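Local atomic coordinates of intermedilysin (Streptococcus intermedius, PDB entry 5IMW), a protein that probably lyses host cells by binding cholesterol-containing membranes, changing conformation and inserting into them as an oligomeric pore. Residues Y244-Y249 with G295-E300; Q199-A204 with S326-I331; K288-V293 with K303-N308. One frame throughout, in Å; residues are numbered along the deposited sequence.

The three contacts share the five-stranded antiparallel sheet of the pore-forming part of the toxin. Contact 2 lies where strand 191-200 leaves this sheet, contact 1 at the start of the neighbouring strand 246-254, and contact 3 at the edge formed by strands 288-294 and 304-305. Contacts 1 and 2 have centres about 10 Å apart and are joined by a probable hydrogen bond from Gly-245 N to Val-329 O, 2.9 Å. The centres of contacts 1 and 3 are about 14 Å apart, and the two are joined by a probable hydrogen bond between Tyr-249 O and Val-292 N (2.9 Å). Contacts 2 and 3 do not touch, their nearest atoms being about 6 Å apart. All three lie away from the metal sites.

Contact 1 of 3, residues Y244-Y249 with G295-E300; sequences YGRAMY and GGNPGE
Gly-295 meets the start of strand 246-254 at Gly-245 and Arg-246, with the CA atoms of Arg-246 and Gly-295 only 4.3 Å apart. This is the close part of the contact. Gly-295 CA points a hydrogen at Gly-245 O, a CA-H...O contact of 3.6 Å with an angle of 142° at the hydrogen. Having no side chain, Gly-295 can lie directly against the backbone here, and its positive phi (106°) is of the kind glycine readily takes up. The aliphatic part of Arg-246 packs alongside: CG, anti to the carbonyl carbon (chi1 -65°), lies against Gly-295 O, with CD 3.7 Å from the same oxygen.

Farther out the packing is looser. The Arg-246 chain bends at chi3, and Gly-296 CA lies over one face of the guanidinium, 4.1 Å from NE. Asn-297 crosses the arginine at about a right angle, its amide plane nearly perpendicular to the guanidinium. Arg-246 NH1 and Asn-297 OD1 remain 3.8 Å apart and are not hydrogen bonded; OD1 is instead bonded to Lys-318 NZ, whose charge also lies close to Arg-246 NH1. Beyond Asn-297 the loop turns out into solvent.

Gly-295 and Gly-296 stand at the root of the loop joining strands 288-294 and 304-305, a connection that in this toxin family moves when the edge strand swings aside during oligomerisation. Backbone and aliphatic packing predominate. The amide oxygen of Asn-297 probably tempers the repulsion between Arg-246 and Lys-318. With no hydrogen bond or salt bridge between the two segments, the loop could presumably shift against the strand at little cost here.

Contact 2 of 3, residues Q199-A204 with S326-I331; sequences QVYYTA and SPAVPI
Ala-328 and Tyr-202 meet through both backbone and side chain. The amide N of Ala-328 donates to Tyr-202 OH over 2.9 Å, with a bent N-H...O angle of 140°, making the phenol oxygen an acceptor. The methyl group of Ala-328 settles obliquely against the same ring, CB lying 3.6 Å from Tyr-202 CE1. Tyr-202 reaches across with CG set between its backbone N and carbonyl carbon (chi1 55°), and its ring also meets that of Tyr-244 and touches Val-133 of helix 122-140.

Ala-328 CB is shared with a second tyrosine: it lies near the ring plane of Tyr-201, at the edge, 4.2 Å from CD2. One face of the Tyr-201 ring carries Gln-199 O, and the ring itself meets Phe-322 nearly parallel.

The chain turns a corner at Tyr-201, passing from strand 191-200 of the five-stranded sheet to strand 202-206 of a second antiparallel sheet, which also contains strand 329-337. The contact thus sits at a junction between two sheets, consistent with the sharply bent central sheet of cholesterol-dependent cytolysins, and segments 199-202 and 327-331 run 127° apart.

On the five-stranded side of the corner, Ile-331 supplies the apolar filling. Its chain extends with CD1 anti to CA, carrying the terminal methyl to 3.6 Å from Gln-199 O. The same CD1 touches Val-200 CG2 at 4.2 Å, while the isoleucine also packs on Ala-247 of strand 246-254.

Contact 3 of 3, residues K288-V293 with K303-N308; sequences KICAVV and KVCTGN. Unlike the reference sequence in segment 288-293: Cys-290 (reference Thr). Unlike the reference sequence in segment 303-308: Cys-305 (reference Ile).
Cys-290 and Cys-305 face each other as a non-hydrogen-bonded antiparallel pair, CA atoms 4.0 Å apart, flanked by backbone bonds on both sides. Ala-291 and Val-304 form the adjacent hydrogen-bonded pair: Val-304 N reaches Ala-291 O at 3.0 Å, and Ala-291 N returns to Val-304 O at 3.2 Å. Beyond the cysteines, Thr-306 N donates to Ile-289 O over 2.8 Å.

The cysteine side chains leave the same face of the sheet and close a disulfide, with Cys-290 SG bonded to Cys-305 SG at 2.0 Å and an S-S torsion of -116°. Ala-291 and Val-304 point to the other face. Toward one end, Val-292 and Lys-303 lie side by side, Val-292 CG2 against Lys-303 CB at 3.9 Å, beyond which the lysine chain bends off from the strand. At the other end Ile-289 CG1, anti to its carbonyl carbon (chi1 -49°), packs against Gly-307 O, while the isoleucine also touches Val-250 and Phe-252 of strand 246-254.

Neither cysteine belongs to the reference sequence, and the bond is consistent with a toxin locked in one conformation. The motif is a beta hairpin closing one edge of the five-stranded sheet; in cholesterol-dependent cytolysins this short edge strand must separate from its partner before neighbouring monomers can pair.

Contact 1 of 3, residues Y244-Y249 with G295-E300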
loop_
_atom_site.group_PDB
_atom_site.type_symbol
_atom_site.label_atom_id
_atom_site.label_comp_id
_atom_site.label_asym_id
_atom_site.label_seq_id
_atom_site.Cartn_x
_atom_site.Cartn_y
_atom_site.Cartn_z
ATOM N N TYR A 244 2.742 -16.623 -13.410
ATOM C CA TYR A 244 1.463 -16.962 -14.007
ATOM C C TYR A 244 0.455 -17.265 -12.911
ATOM O O TYR A 244 0.811 -17.730 -11.824
ATOM C CB TYR A 244 1.591 -18.167 -14.947
ATOM C CG TYR A 244 2.604 -17.984 -16.053
ATOM C CD1 TYR A 244 3.942 -18.301 -15.860
ATOM C CD2 TYR A 244 2.218 -17.499 -17.293
ATOM C CE1 TYR A 244 4.864 -18.135 -16.868
ATOM C CE2 TYR A 244 3.133 -17.329 -18.309
ATOM C CZ TYR A 244 4.456 -17.650 -18.095
ATOM O OH TYR A 244 5.372 -17.482 -19.113
ATOM N N GLY A 245 -0.809 -16.991 -13.206
ATOM C CA GLY A 245 -1.865 -17.233 -12.249
ATOM C C GLY A 245 -2.979 -16.214 -12.339
ATOM O O GLY A 245 -3.488 -15.932 -13.428
ATOM N N ARG A 246 -3.364 -15.656 -11.194
ATOM C CA ARG A 246 -4.459 -14.701 -11.119
ATOM C C ARG A 246 -4.051 -13.484 -10.309
ATOM O O ARG A 246 -3.363 -13.600 -9.291
ATOM C CB ARG A 246 -5.692 -15.331 -10.489
ATOM C CG ARG A 246 -6.273 -16.447 -11.317
ATOM C CD ARG A 246 -7.449 -17.086 -10.629
ATOM N NE ARG A 246 -8.435 -16.106 -10.190
ATOM C CZ ARG A 246 -9.543 -16.427 -9.536
ATOM N NH1 ARG A 246 -9.786 -17.702 -9.264
ATOM N NH2 ARG A 246 -10.398 -15.486 -9.161
ATOM N N ALA A 247 -4.497 -12.316 -10.764
ATOM C CA ALA A 247 -4.289 -11.075 -10.039
ATOM C C ALA A 247 -5.505 -10.190 -10.254
ATOM O O ALA A 247 -6.094 -10.189 -11.339
ATOM C CB ALA A 247 -3.012 -10.361 -10.492
ATOM N N MET A 248 -5.877 -9.441 -9.218
ATOM C CA MET A 248 -7.087 -8.635 -9.246
ATOM C C MET A 248 -6.842 -7.312 -8.540
ATOM O O MET A 248 -6.126 -7.253 -7.537
ATOM C CB MET A 248 -8.256 -9.372 -8.579
ATOM C CG MET A 248 -7.846 -10.149 -7.341
ATOM S SD MET A 248 -9.208 -10.731 -6.303
ATOM C CE MET A 248 -10.519 -10.992 -7.494
ATOM N N TYR A 249 -7.427 -6.251 -9.090
ATOM C CA TYR A 249 -7.514 -4.958 -8.428
ATOM C C TYR A 249 -8.945 -4.769 -7.941
ATOM O O TYR A 249 -9.897 -4.983 -8.700
ATOM C CB TYR A 249 -7.123 -3.823 -9.378
ATOM C CG TYR A 249 -5.645 -3.744 -9.705
ATOM C CD1 TYR A 249 -4.684 -3.772 -8.701
ATOM C CD2 TYR A 249 -5.211 -3.637 -11.020
ATOM C CE1 TYR A 249 -3.334 -3.695 -8.998
ATOM C CE2 TYR A 249 -3.862 -3.562 -11.328
ATOM C CZ TYR A 249 -2.928 -3.592 -10.312
ATOM O OH TYR A 249 -1.584 -3.517 -10.610
ATOM N N GLY A 295 -6.833 -13.206 -15.148
ATOM C CA GLY A 295 -6.439 -14.581 -14.918
ATOM C C GLY A 295 -7.566 -15.507 -14.521
ATOM O O GLY A 295 -7.316 -16.701 -14.317
ATOM N N GLY A 296 -8.794 -15.007 -14.402
ATOM C CA GLY A 296 -9.919 -15.843 -14.031
ATOM C C GLY A 296 -10.041 -17.077 -14.901
ATOM O O GLY A 296 -9.320 -17.220 -15.892
ATOM N N ASN A 297 -10.949 -17.983 -14.538
ATOM C CA ASN A 297 -11.190 -19.181 -15.329
ATOM C C ASN A 297 -12.377 -18.916 -16.247
ATOM O O ASN A 297 -13.528 -18.947 -15.783
ATOM C CB ASN A 297 -11.463 -20.384 -14.420
ATOM C CG ASN A 297 -10.777 -20.262 -13.071
ATOM O OD1 ASN A 297 -11.287 -19.607 -12.160
ATOM N ND2 ASN A 297 -9.611 -20.887 -12.938
ATOM N N PRO A 298 -12.160 -18.620 -17.549
ATOM C CA PRO A 298 -13.290 -18.346 -18.449
ATOM C C PRO A 298 -14.487 -19.260 -18.245
ATOM O O PRO A 298 -14.359 -20.393 -17.771
ATOM C CB PRO A 298 -12.669 -18.535 -19.835
ATOM C CG PRO A 298 -11.270 -18.061 -19.656
ATOM C CD PRO A 298 -10.871 -18.390 -18.228
ATOM N N GLY A 299 -15.659 -18.762 -18.626
ATOM C CA GLY A 299 -16.916 -19.367 -18.243
ATOM C C GLY A 299 -17.612 -18.495 -17.217
ATOM O O GLY A 299 -18.796 -18.172 -17.356
ATOM N N GLU A 300 -16.870 -18.106 -16.180
ATOM C CA GLU A 300 -17.377 -17.195 -15.154
ATOM C C GLU A 300 -16.193 -16.381 -14.649
ATOM O O GLU A 300 -15.286 -16.937 -14.021
ATOM C CB GLU A 300 -18.048 -17.953 -14.005
ATOM C CG GLU A 300 -18.634 -19.320 -14.357
ATOM C CD GLU A 300 -17.578 -20.408 -14.466
ATOM O OE1 GLU A 300 -17.776 -21.487 -13.868
ATOM O OE2 GLU A 300 -16.550 -20.185 -15.138
#

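Contact 2 of 3, residues Q199-A204 with S326-I331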
loop_
_atom_site.group_PDB
_atom_site.type_symbol
_atom_site.label_atom_id
_atom_site.label_comp_id
_atom_site.label_asym_id
_atom_site.label_seq_id
_atom_site.Cartn_x
_atom_site.Cartn_y
_atom_site.Cartn_z
ATOM N N GLN A 199 -2.173 -13.838 -7.169
ATOM C CA GLN A 199 -2.268 -15.267 -6.884
ATOM C C GLN A 199 -1.375 -16.022 -7.865
ATOM O O GLN A 199 -1.726 -16.184 -9.038
ATOM C CB GLN A 199 -3.717 -15.737 -6.986
ATOM C CG GLN A 199 -4.663 -15.051 -6.007
ATOM C CD GLN A 199 -6.125 -15.330 -6.307
ATOM O OE1 GLN A 199 -6.545 -15.333 -7.464
ATOM N NE2 GLN A 199 -6.911 -15.558 -5.262
ATOM N N VAL A 200 -0.233 -16.499 -7.375
ATOM C CA VAL A 200 0.804 -17.101 -8.208
ATOM C C VAL A 200 0.739 -18.614 -8.051
ATOM O O VAL A 200 0.838 -19.135 -6.933
ATOM C CB VAL A 200 2.198 -16.571 -7.834
ATOM C CG1 VAL A 200 3.271 -17.234 -8.681
ATOM C CG2 VAL A 200 2.245 -15.060 -7.993
ATOM N N TYR A 201 0.586 -19.319 -9.173
ATOM C CA TYR A 201 0.626 -20.779 -9.185
ATOM C C TYR A 201 2.041 -21.284 -9.453
ATOM O O TYR A 201 2.595 -22.055 -8.662
ATOM C CB TYR A 201 -0.338 -21.326 -10.242
ATOM C CG TYR A 201 -1.752 -20.803 -10.126
ATOM C CD1 TYR A 201 -2.313 -20.523 -8.889
ATOM C CD2 TYR A 201 -2.523 -20.587 -11.260
ATOM C CE1 TYR A 201 -3.603 -20.046 -8.783
ATOM C CE2 TYR A 201 -3.813 -20.109 -11.165
ATOM C CZ TYR A 201 -4.350 -19.839 -9.925
ATOM O OH TYR A 201 -5.636 -19.362 -9.822
ATOM N N TYR A 202 2.629 -20.866 -10.572
ATOM C CA TYR A 202 3.996 -21.227 -10.916
ATOM C C TYR A 202 4.687 -20.017 -11.530
ATOM O O TYR A 202 4.043 -19.060 -11.968
ATOM C CB TYR A 202 4.043 -22.430 -11.876
ATOM C CG TYR A 202 3.239 -22.264 -13.148
ATOM C CD1 TYR A 202 1.880 -22.543 -13.175
ATOM C CD2 TYR A 202 3.842 -21.844 -14.324
ATOM C CE1 TYR A 202 1.142 -22.397 -14.335
ATOM C CE2 TYR A 202 3.113 -21.697 -15.490
ATOM C CZ TYR A 202 1.764 -21.974 -15.489
ATOM O OH TYR A 202 1.036 -21.828 -16.648
ATOM N N THR A 203 6.017 -20.067 -11.539
ATOM C CA THR A 203 6.841 -18.988 -12.065
ATOM C C THR A 203 7.926 -19.574 -12.954
ATOM O O THR A 203 8.606 -20.528 -12.561
ATOM C CB THR A 203 7.480 -18.169 -10.936
ATOM O OG1 THR A 203 7.316 -18.850 -9.687
ATOM C CG2 THR A 203 6.846 -16.794 -10.847
ATOM N N ALA A 204 8.084 -19.001 -14.144
ATOM C CA ALA A 204 9.135 -19.393 -15.073
ATOM C C ALA A 204 10.287 -18.404 -14.949
ATOM O O ALA A 204 10.127 -17.219 -15.260
ATOM C CB ALA A 204 8.609 -19.434 -16.509
ATOM N N SER A 326 -6.286 -25.442 -17.954
ATOM C CA SER A 326 -5.481 -24.960 -19.068
ATOM C C SER A 326 -4.220 -24.313 -18.510
ATOM O O SER A 326 -4.055 -24.246 -17.285
ATOM C CB SER A 326 -6.283 -23.966 -19.911
ATOM O OG SER A 326 -6.243 -24.304 -21.288
ATOM N N PRO A 327 -3.307 -23.836 -19.351
ATOM C CA PRO A 327 -2.126 -23.146 -18.830
ATOM C C PRO A 327 -2.458 -21.739 -18.372
ATOM O O PRO A 327 -3.297 -21.043 -18.949
ATOM C CB PRO A 327 -1.170 -23.128 -20.026
ATOM C CG PRO A 327 -2.058 -23.145 -21.204
ATOM C CD PRO A 327 -3.290 -23.915 -20.822
ATOM N N ALA A 328 -1.775 -21.327 -17.311
ATOM C CA ALA A 328 -2.083 -20.064 -16.666
ATOM C C ALA A 328 -1.619 -18.884 -17.518
ATOM O O ALA A 328 -0.808 -19.020 -18.440
ATOM C CB ALA A 328 -1.436 -20.012 -15.284
ATOM N N VAL A 329 -2.158 -17.712 -17.195
ATOM C CA VAL A 329 -1.850 -16.463 -17.892
ATOM C C VAL A 329 -0.835 -15.678 -17.064
ATOM O O VAL A 329 -0.912 -15.692 -15.827
ATOM C CB VAL A 329 -3.131 -15.644 -18.132
ATOM C CG1 VAL A 329 -2.828 -14.341 -18.858
ATOM C CG2 VAL A 329 -4.159 -16.459 -18.918
ATOM N N PRO A 330 0.125 -14.985 -17.684
ATOM C CA PRO A 330 1.102 -14.215 -16.900
ATOM C C PRO A 330 0.470 -12.985 -16.267
ATOM O O PRO A 330 -0.319 -12.276 -16.897
ATOM C CB PRO A 330 2.163 -13.828 -17.937
ATOM C CG PRO A 330 1.445 -13.872 -19.242
ATOM C CD PRO A 330 0.451 -14.976 -19.120
ATOM N N ILE A 331 0.849 -12.712 -15.018
ATOM C CA ILE A 331 0.238 -11.614 -14.279
ATOM C C ILE A 331 1.325 -10.644 -13.847
ATOM O O ILE A 331 1.109 -9.428 -13.810
ATOM C CB ILE A 331 -0.559 -12.116 -13.062
ATOM C CG1 ILE A 331 0.308 -13.031 -12.192
ATOM C CG2 ILE A 331 -1.822 -12.826 -13.526
ATOM C CD1 ILE A 331 -0.334 -13.419 -10.888
#

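Contact 3 of 3, residues K288-V293 with K303-N308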
loop_
_atom_site.group_PDB
_atom_site.type_symbol
_atom_site.label_atom_id
_atom_site.label_comp_id
_atom_site.label_asym_id
_atom_site.label_seq_id
_atom_site.Cartn_x
_atom_site.Cartn_y
_atom_site.Cartn_z
ATOM N N LYS A 288 -19.973 -1.212 -0.403
ATOM C CA LYS A 288 -20.080 -1.562 -1.811
ATOM C C LYS A 288 -18.697 -1.919 -2.345
ATOM O O LYS A 288 -17.691 -1.324 -1.947
ATOM C CB LYS A 288 -20.674 -0.407 -2.627
ATOM C CG LYS A 288 -22.197 -0.352 -2.638
ATOM C CD LYS A 288 -22.785 -0.392 -1.238
ATOM C CE LYS A 288 -24.290 -0.169 -1.261
ATOM N NZ LYS A 288 -24.996 -1.168 -2.112
ATOM N N ILE A 289 -18.652 -2.902 -3.245
ATOM C CA ILE A 289 -17.396 -3.410 -3.782
ATOM C C ILE A 289 -17.459 -3.391 -5.302
ATOM O O ILE A 289 -18.526 -3.549 -5.904
ATOM C CB ILE A 289 -17.082 -4.843 -3.286
ATOM C CG1 ILE A 289 -17.232 -4.954 -1.758
ATOM C CG2 ILE A 289 -15.689 -5.267 -3.760
ATOM C CD1 ILE A 289 -15.952 -5.199 -0.999
ATOM N N CYS A 290 -16.296 -3.197 -5.923
ATOM C CA CYS A 290 -16.145 -3.341 -7.364
ATOM C C CYS A 290 -14.738 -3.847 -7.636
ATOM O O CYS A 290 -13.769 -3.297 -7.104
ATOM C CB CYS A 290 -16.390 -2.016 -8.090
ATOM S SG CYS A 290 -17.156 -2.165 -9.732
ATOM N N ALA A 291 -14.630 -4.888 -8.460
ATOM C CA ALA A 291 -13.361 -5.553 -8.704
ATOM C C ALA A 291 -13.157 -5.778 -10.195
ATOM O O ALA A 291 -14.116 -5.934 -10.957
ATOM C CB ALA A 291 -13.286 -6.900 -7.974
ATOM N N VAL A 292 -11.890 -5.784 -10.599
ATOM C CA VAL A 292 -11.479 -6.167 -11.944
ATOM C C VAL A 292 -10.439 -7.268 -11.808
ATOM O O VAL A 292 -9.490 -7.139 -11.027
ATOM C CB VAL A 292 -10.918 -4.972 -12.738
ATOM C CG1 VAL A 292 -10.294 -5.436 -14.048
ATOM C CG2 VAL A 292 -12.026 -3.972 -13.014
ATOM N N VAL A 293 -10.617 -8.346 -12.567
ATOM C CA VAL A 293 -9.828 -9.559 -12.404
ATOM C C VAL A 293 -9.063 -9.837 -13.687
ATOM O O VAL A 293 -9.563 -9.591 -14.790
ATOM C CB VAL A 293 -10.719 -10.764 -12.033
ATOM C CG1 VAL A 293 -9.884 -12.035 -11.891
ATOM C CG2 VAL A 293 -11.483 -10.480 -10.742
ATOM N N LYS A 303 -14.941 -8.343 -14.647
ATOM C CA LYS A 303 -15.184 -7.374 -13.586
ATOM C C LYS A 303 -16.523 -7.645 -12.914
ATOM O O LYS A 303 -17.524 -7.926 -13.581
ATOM C CB LYS A 303 -15.163 -5.955 -14.156
ATOM C CG LYS A 303 -16.254 -5.691 -15.188
ATOM C CD LYS A 303 -15.740 -4.866 -16.360
ATOM C CE LYS A 303 -16.744 -4.842 -17.505
ATOM N NZ LYS A 303 -16.255 -5.589 -18.696
ATOM N N VAL A 304 -16.545 -7.552 -11.586
ATOM C CA VAL A 304 -17.736 -7.847 -10.793
ATOM C C VAL A 304 -17.938 -6.702 -9.809
ATOM O O VAL A 304 -17.243 -6.620 -8.789
ATOM C CB VAL A 304 -17.633 -9.186 -10.055
ATOM C CG1 VAL A 304 -18.960 -9.527 -9.377
ATOM C CG2 VAL A 304 -17.220 -10.290 -11.013
ATOM N N CYS A 305 -18.885 -5.821 -10.106
ATOM C CA CYS A 305 -19.364 -4.850 -9.137
ATOM C C CYS A 305 -20.452 -5.492 -8.281
ATOM O O CYS A 305 -21.151 -6.406 -8.727
ATOM C CB CYS A 305 -19.903 -3.604 -9.843
ATOM S SG CYS A 305 -19.153 -2.009 -9.368
ATOM N N THR A 306 -20.572 -5.008 -7.041
ATOM C CA THR A 306 -21.504 -5.506 -6.023
ATOM C C THR A 306 -20.854 -6.611 -5.195
ATOM O O THR A 306 -19.754 -7.069 -5.517
ATOM C CB THR A 306 -22.824 -6.014 -6.635
ATOM O OG1 THR A 306 -23.916 -5.669 -5.775
ATOM C CG2 THR A 306 -22.826 -7.539 -6.816
ATOM N N GLY A 307 -21.536 -7.054 -4.139
ATOM C CA GLY A 307 -20.980 -8.031 -3.225
ATOM C C GLY A 307 -20.583 -7.389 -1.913
ATOM O O GLY A 307 -20.099 -6.253 -1.898
ATOM N N ASN A 308 -20.786 -8.094 -0.801
ATOM C CA ASN A 308 -20.478 -7.570 0.526
ATOM C C ASN A 308 -19.471 -8.500 1.190
ATOM O O ASN A 308 -19.823 -9.600 1.630
ATOM C CB ASN A 308 -21.748 -7.419 1.364
ATOM C CG ASN A 308 -22.679 -6.346 0.819
ATOM O OD1 ASN A 308 -22.639 -6.023 -0.369
ATOM N ND2 ASN A 308 -23.515 -5.783 1.687
#